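Local atomic coordinates of McyG protein (Microcystis aeruginosa PCC 7806, PDB entry 4R0M), a protein that probably activates an acyl substrate as its adenylate, and binds phenylalanyl-adenylate, through an adenylation domain joined to a peptidyl carrier domain in microcystin biosynthesis. Residues Phe470-Gln475 / Leu481-Phe486; Tyr517-Glu522 / Lys541-Gly546. All coordinates share one frame; numbering follows the deposited sequence.

Interaction 1 (Phe470-Gln475 / Leu481-Phe486)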
loop_
_atom_site.group_PDB
_atom_site.type_symbol
_atom_site.label_atom_id
_atom_site.label_comp_id
_atom_site.label_asym_id
_atom_site.label_seq_id
_atom_site.Cartn_x
_atom_site.Cartn_y
_atom_site.Cartn_z
ATOM N N PHE A 470 18.938 1.239 8.005
ATOM C CA PHE A 470 19.634 1.011 6.738
ATOM C C PHE A 470 21.145 1.149 6.901
ATOM O O PHE A 470 21.621 1.737 7.876
ATOM C CB PHE A 470 19.119 1.962 5.647
ATOM C CG PHE A 470 19.258 3.419 5.990
ATOM C CD1 PHE A 470 18.255 4.081 6.693
ATOM C CD2 PHE A 470 20.389 4.134 5.608
ATOM C CE1 PHE A 470 18.381 5.425 7.013
ATOM C CE2 PHE A 470 20.521 5.477 5.926
ATOM C CZ PHE A 470 19.513 6.124 6.625
ATOM N N ALA A 471 21.887 0.610 5.938
ATOM C CA ALA A 471 23.347 0.616 5.980
ATOM C C ALA A 471 23.970 1.401 4.827
ATOM O O ALA A 471 23.615 1.196 3.662
ATOM C CB ALA A 471 23.879 -0.811 5.998
ATOM N N VAL A 472 24.895 2.303 5.162
ATOM C CA VAL A 472 25.699 3.005 4.158
ATOM C C VAL A 472 27.170 2.608 4.288
ATOM O O VAL A 472 27.622 2.204 5.363
ATOM C CB VAL A 472 25.550 4.549 4.225
ATOM C CG1 VAL A 472 24.087 4.959 4.331
ATOM C CG2 VAL A 472 26.362 5.146 5.367
ATOM N N PHE A 473 27.909 2.716 3.188
ATOM C CA PHE A 473 29.345 2.463 3.202
ATOM C C PHE A 473 30.114 3.766 3.412
ATOM O O PHE A 473 29.977 4.712 2.632
ATOM C CB PHE A 473 29.785 1.770 1.909
ATOM C CG PHE A 473 31.229 1.353 1.904
ATOM C CD1 PHE A 473 31.660 0.271 2.669
ATOM C CD2 PHE A 473 32.158 2.033 1.123
ATOM C CE1 PHE A 473 32.992 -0.119 2.661
ATOM C CE2 PHE A 473 33.492 1.646 1.110
ATOM C CZ PHE A 473 33.909 0.570 1.880
ATOM N N ASP A 474 30.908 3.812 4.478
ATOM C CA ASP A 474 31.737 4.977 4.770
ATOM C C ASP A 474 33.070 4.859 4.037
ATOM O O ASP A 474 33.851 3.941 4.294
ATOM C CB ASP A 474 31.955 5.128 6.280
ATOM C CG ASP A 474 32.710 6.398 6.647
ATOM O OD1 ASP A 474 32.646 7.389 5.887
ATOM O OD2 ASP A 474 33.365 6.406 7.710
ATOM N N GLN A 475 33.311 5.793 3.120
ATOM C CA GLN A 475 34.506 5.782 2.276
ATOM C C GLN A 475 35.776 6.125 3.059
ATOM O O GLN A 475 36.812 5.481 2.879
ATOM C CB GLN A 475 34.322 6.729 1.079
ATOM C CG GLN A 475 35.454 6.720 0.056
ATOM C CD GLN A 475 35.611 5.393 -0.673
ATOM O OE1 GLN A 475 34.693 4.572 -0.716
ATOM N NE2 GLN A 475 36.786 5.182 -1.259
ATOM N N LEU A 481 28.357 1.327 7.945
ATOM C CA LEU A 481 27.695 1.915 9.104
ATOM C C LEU A 481 26.202 1.594 9.111
ATOM O O LEU A 481 25.547 1.617 8.064
ATOM C CB LEU A 481 27.900 3.437 9.135
ATOM C CG LEU A 481 29.306 4.049 9.045
ATOM C CD1 LEU A 481 29.211 5.564 8.947
ATOM C CD2 LEU A 481 30.191 3.647 10.217
ATOM N N LEU A 482 25.678 1.285 10.294
ATOM C CA LEU A 482 24.244 1.119 10.488
ATOM C C LEU A 482 23.650 2.446 10.931
ATOM O O LEU A 482 24.089 3.031 11.924
ATOM C CB LEU A 482 23.953 0.031 11.527
ATOM C CG LEU A 482 22.514 -0.099 12.047
ATOM C CD1 LEU A 482 21.576 -0.636 10.973
ATOM C CD2 LEU A 482 22.467 -0.975 13.290
ATOM N N ILE A 483 22.654 2.920 10.187
ATOM C CA ILE A 483 21.987 4.178 10.509
ATOM C C ILE A 483 20.536 3.914 10.891
ATOM O O ILE A 483 19.826 3.170 10.212
ATOM C CB ILE A 483 22.082 5.209 9.353
ATOM C CG1 ILE A 483 23.541 5.598 9.087
ATOM C CG2 ILE A 483 21.301 6.475 9.679
ATOM C CD1 ILE A 483 24.284 4.651 8.170
ATOM N N ILE A 484 20.118 4.526 11.994
ATOM C CA ILE A 484 18.764 4.390 12.500
ATOM C C ILE A 484 18.095 5.760 12.589
ATOM O O ILE A 484 18.607 6.675 13.236
ATOM C CB ILE A 484 18.747 3.661 13.865
ATOM C CG1 ILE A 484 18.958 2.158 13.653
ATOM C CG2 ILE A 484 17.445 3.924 14.615
ATOM C CD1 ILE A 484 19.378 1.397 14.892
ATOM N N THR A 485 16.961 5.893 11.908
ATOM C CA THR A 485 16.147 7.095 11.987
ATOM C C THR A 485 14.824 6.752 12.649
ATOM O O THR A 485 14.296 5.656 12.462
ATOM C CB THR A 485 15.883 7.706 10.599
ATOM O OG1 THR A 485 15.308 6.715 9.740
ATOM C CG2 THR A 485 17.182 8.222 9.981
ATOM N N PHE A 486 14.300 7.691 13.430
ATOM C CA PHE A 486 13.069 7.481 14.176
ATOM C C PHE A 486 12.382 8.816 14.451
ATOM O O PHE A 486 12.952 9.878 14.206
ATOM C CB PHE A 486 13.366 6.747 15.493
ATOM C CG PHE A 486 13.913 7.636 16.575
ATOM C CD1 PHE A 486 15.245 8.036 16.564
ATOM C CD2 PHE A 486 13.093 8.077 17.610
ATOM C CE1 PHE A 486 15.748 8.860 17.558
ATOM C CE2 PHE A 486 13.590 8.903 18.607
ATOM C CZ PHE A 486 14.920 9.294 18.581
#
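Ile483 N gives the backbone carbonyl Phe470 O a hydrogen bond of 2.8 Å, and Phe470 N returns one to Ile483 O at 3.1 Å. The same exchange recurs two residues on, where Val472 and Leu481 form the second hydrogen-bonded pair of this antiparallel beta hairpin; there the bond from Val472 N to Leu481 O is the bent one, with 144° at its hydrogen. Between them lies the non-hydrogen-bonded pair Ala471-Leu482, and Ala471 CA sends a CA-H...O contact of 3.2 Å to Leu481 O. Phe470, Val472, Leu481 and Ile483 put their side chains on one face of the sheet. The Phe470 ring leans across the strands because chi1 of 58° sets CG between the backbone N and the carbonyl carbon. Ile483 CB lies under one ring face as a CH-pi contact, 4.1 Å from the centroid and offset toward the rim, while Ile483 CG2 reaches Phe470 CZ at 3.6 Å. At the ring edge stands Val472 CG1. The other branch of Ile483 turns toward Val472, its CD1 meeting Val472 CG2 at 3.5 Å with the two side chains about perpendicular. With the Phe470 ring cut back to an alanine here, Ile483 CB and CG2 would probably lose their aromatic cover and a gap would open beside Val472. Farther along, the methylene of Asp474 rests against Leu481 CD1 at 3.9 Å, while its carboxylate forms a salt bridge with Arg477 in the turn. Helix 536-545 covers the Val472-Ile483 face through Phe543, helix 498-511 packs on Ile484 from the other face, and strand 517-520 continues the sheet beyond strand 479-486.

Interaction 2 (Tyr517-Glu522 / Lys541-Gly546)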
loop_
_atom_site.group_PDB
_atom_site.type_symbol
_atom_site.label_atom_id
_atom_site.label_comp_id
_atom_site.label_asym_id
_atom_site.label_seq_id
_atom_site.Cartn_x
_atom_site.Cartn_y
_atom_site.Cartn_z
ATOM N N TYR A 517 24.862 6.183 13.745
ATOM C CA TYR A 517 24.074 7.396 13.955
ATOM C C TYR A 517 22.615 7.073 14.258
ATOM O O TYR A 517 22.031 6.171 13.654
ATOM C CB TYR A 517 24.153 8.317 12.733
ATOM C CG TYR A 517 25.559 8.693 12.318
ATOM C CD1 TYR A 517 26.237 9.739 12.947
ATOM C CD2 TYR A 517 26.210 8.006 11.293
ATOM C CE1 TYR A 517 27.525 10.087 12.567
ATOM C CE2 TYR A 517 27.496 8.346 10.905
ATOM C CZ TYR A 517 28.147 9.388 11.545
ATOM O OH TYR A 517 29.425 9.728 11.164
ATOM N N VAL A 518 22.039 7.811 15.203
ATOM C CA VAL A 518 20.620 7.701 15.532
ATOM C C VAL A 518 20.000 9.092 15.453
ATOM O O VAL A 518 20.260 9.947 16.302
ATOM C CB VAL A 518 20.383 7.083 16.931
ATOM C CG1 VAL A 518 18.894 6.936 17.209
ATOM C CG2 VAL A 518 21.067 5.730 17.051
ATOM N N ILE A 519 19.180 9.309 14.427
ATOM C CA ILE A 519 18.647 10.637 14.122
ATOM C C ILE A 519 17.141 10.752 14.382
ATOM O O ILE A 519 16.338 10.092 13.715
ATOM C CB ILE A 519 18.940 11.043 12.660
ATOM C CG1 ILE A 519 20.391 10.714 12.283
ATOM C CG2 ILE A 519 18.632 12.521 12.452
ATOM C CD1 ILE A 519 20.591 10.377 10.820
ATOM N N PRO A 520 16.756 11.595 15.360
ATOM C CA PRO A 520 15.354 11.939 15.591
ATOM C C PRO A 520 14.804 12.771 14.440
ATOM O O PRO A 520 15.530 13.581 13.855
ATOM C CB PRO A 520 15.401 12.784 16.869
ATOM C CG PRO A 520 16.697 12.441 17.521
ATOM C CD PRO A 520 17.635 12.183 16.383
ATOM N N LEU A 521 13.532 12.562 14.119
ATOM C CA LEU A 521 12.889 13.279 13.026
ATOM C C LEU A 521 11.474 13.723 13.354
ATOM O O LEU A 521 10.732 13.022 14.048
ATOM C CB LEU A 521 12.885 12.432 11.753
ATOM C CG LEU A 521 14.053 12.640 10.789
ATOM C CD1 LEU A 521 14.073 11.535 9.745
ATOM C CD2 LEU A 521 13.970 14.009 10.124
ATOM N N GLU A 522 11.117 14.903 12.858
ATOM C CA GLU A 522 9.741 15.385 12.916
ATOM C C GLU A 522 8.870 14.490 12.042
ATOM O O GLU A 522 9.258 14.130 10.926
ATOM C CB GLU A 522 9.635 16.859 12.484
ATOM C CG GLU A 522 10.639 17.316 11.431
ATOM C CD GLU A 522 12.008 17.655 12.011
ATOM O OE1 GLU A 522 12.996 17.005 11.605
ATOM O OE2 GLU A 522 12.098 18.562 12.872
ATOM N N LYS A 541 19.357 8.759 1.060
ATOM C CA LYS A 541 19.810 9.925 0.306
ATOM C C LYS A 541 19.900 11.164 1.187
ATOM O O LYS A 541 20.930 11.836 1.196
ATOM C CB LYS A 541 18.919 10.186 -0.912
ATOM C CG LYS A 541 19.311 9.374 -2.135
ATOM C CD LYS A 541 18.845 10.040 -3.420
ATOM C CE LYS A 541 19.554 9.441 -4.625
ATOM N NZ LYS A 541 19.207 10.144 -5.890
ATOM N N ASP A 542 18.833 11.442 1.939
ATOM C CA ASP A 542 18.797 12.567 2.882
ATOM C C ASP A 542 20.025 12.595 3.800
ATOM O O ASP A 542 20.629 13.651 4.004
ATOM C CB ASP A 542 17.514 12.537 3.725
ATOM C CG ASP A 542 16.278 12.992 2.954
ATOM O OD1 ASP A 542 16.415 13.637 1.891
ATOM O OD2 ASP A 542 15.155 12.704 3.424
ATOM N N PHE A 543 20.381 11.430 4.340
ATOM C CA PHE A 543 21.556 11.275 5.197
ATOM C C PHE A 543 22.862 11.587 4.457
ATOM O O PHE A 543 23.759 12.229 5.010
ATOM C CB PHE A 543 21.592 9.859 5.790
ATOM C CG PHE A 543 22.878 9.523 6.496
ATOM C CD1 PHE A 543 23.088 9.915 7.814
ATOM C CD2 PHE A 543 23.877 8.806 5.844
ATOM C CE1 PHE A 543 24.275 9.605 8.465
ATOM C CE2 PHE A 543 25.066 8.494 6.488
ATOM C CZ PHE A 543 25.264 8.894 7.802
ATOM N N GLU A 544 22.956 11.133 3.208
ATOM C CA GLU A 544 24.172 11.291 2.410
ATOM C C GLU A 544 24.355 12.694 1.815
ATOM O O GLU A 544 25.337 12.946 1.117
ATOM C CB GLU A 544 24.223 10.229 1.305
ATOM C CG GLU A 544 24.423 8.807 1.815
ATOM C CD GLU A 544 24.283 7.751 0.729
ATOM O OE1 GLU A 544 23.536 7.979 -0.249
ATOM O OE2 GLU A 544 24.918 6.682 0.861
ATOM N N GLN A 545 23.421 13.602 2.098
ATOM C CA GLN A 545 23.486 14.966 1.561
ATOM C C GLN A 545 24.508 15.882 2.263
ATOM O O GLN A 545 25.389 16.420 1.597
ATOM C CB GLN A 545 22.100 15.634 1.487
ATOM C CG GLN A 545 20.992 14.805 0.844
ATOM C CD GLN A 545 21.191 14.528 -0.640
ATOM O OE1 GLN A 545 22.287 14.186 -1.087
ATOM N NE2 GLN A 545 20.113 14.649 -1.409
ATOM N N GLY A 546 24.431 16.059 3.585
ATOM C CA GLY A 546 23.475 15.403 4.463
ATOM C C GLY A 546 22.528 16.376 5.133
ATOM O O GLY A 546 22.950 17.392 5.695
#
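In the small C-terminal alpha/beta part of this ANL-family adenylation enzyme, the edge strand 517-520 of a three-stranded mixed sheet packs against helix 536-545. The junction is wholly apolar: no hydrogen bond crosses it, and it rests on three side chains. Phe543 is the residue that the helix contributes. With CG anti to the backbone N (chi1 170°), its ring reaches out from the helix to both Tyr517 and Ile519, which stand two residues apart on the strand and so share the face turned to the helix. The rings of Tyr517 and Phe543 meet obliquely, their planes at 52° and their centroids 5.5 Å apart. The touching is done by one flank of the tyrosine: CD2 lies 3.7 Å from Phe543 CZ, and CE2 sits near the plane of the phenylalanine ring, at its edge. Phe543 also rests on Ile483 of the neighbouring strand, which ties the helix to more than the sheet's rim. Ile552 of helix 549-558 touches all three side chains, adding a second helix to this apolar cluster. Past the strand, Glu522 makes a salt bridge with Arg551 of that same helix. On the isoleucine side the contact narrows to a single methyl group, Ile519 CD1, which meets Phe543 CD1 at 3.9 Å.

Overall arrangement
Interactions 1 and 2 lie on one three-stranded sheet, their centres about 9 Å apart. Strand 479-486 is the shared middle: it pairs antiparallel with 468-474 in interaction 1 and parallel with 517-520. That parallel seam is held by probable hydrogen bonds from Ile484 N to Tyr517 O (3.0 Å) and from Ile519 N to Ile484 O (2.9 Å). Phe543, the helix residue of interaction 2, touches Val472 and Ile483 as well, so one ring spans all three strands. Phe486 CE1 adds packing at Pro520 N, 3.7 Å away. Together the two contacts join the three strands to helix 536-545 in the C-terminal part of the adenylation enzyme.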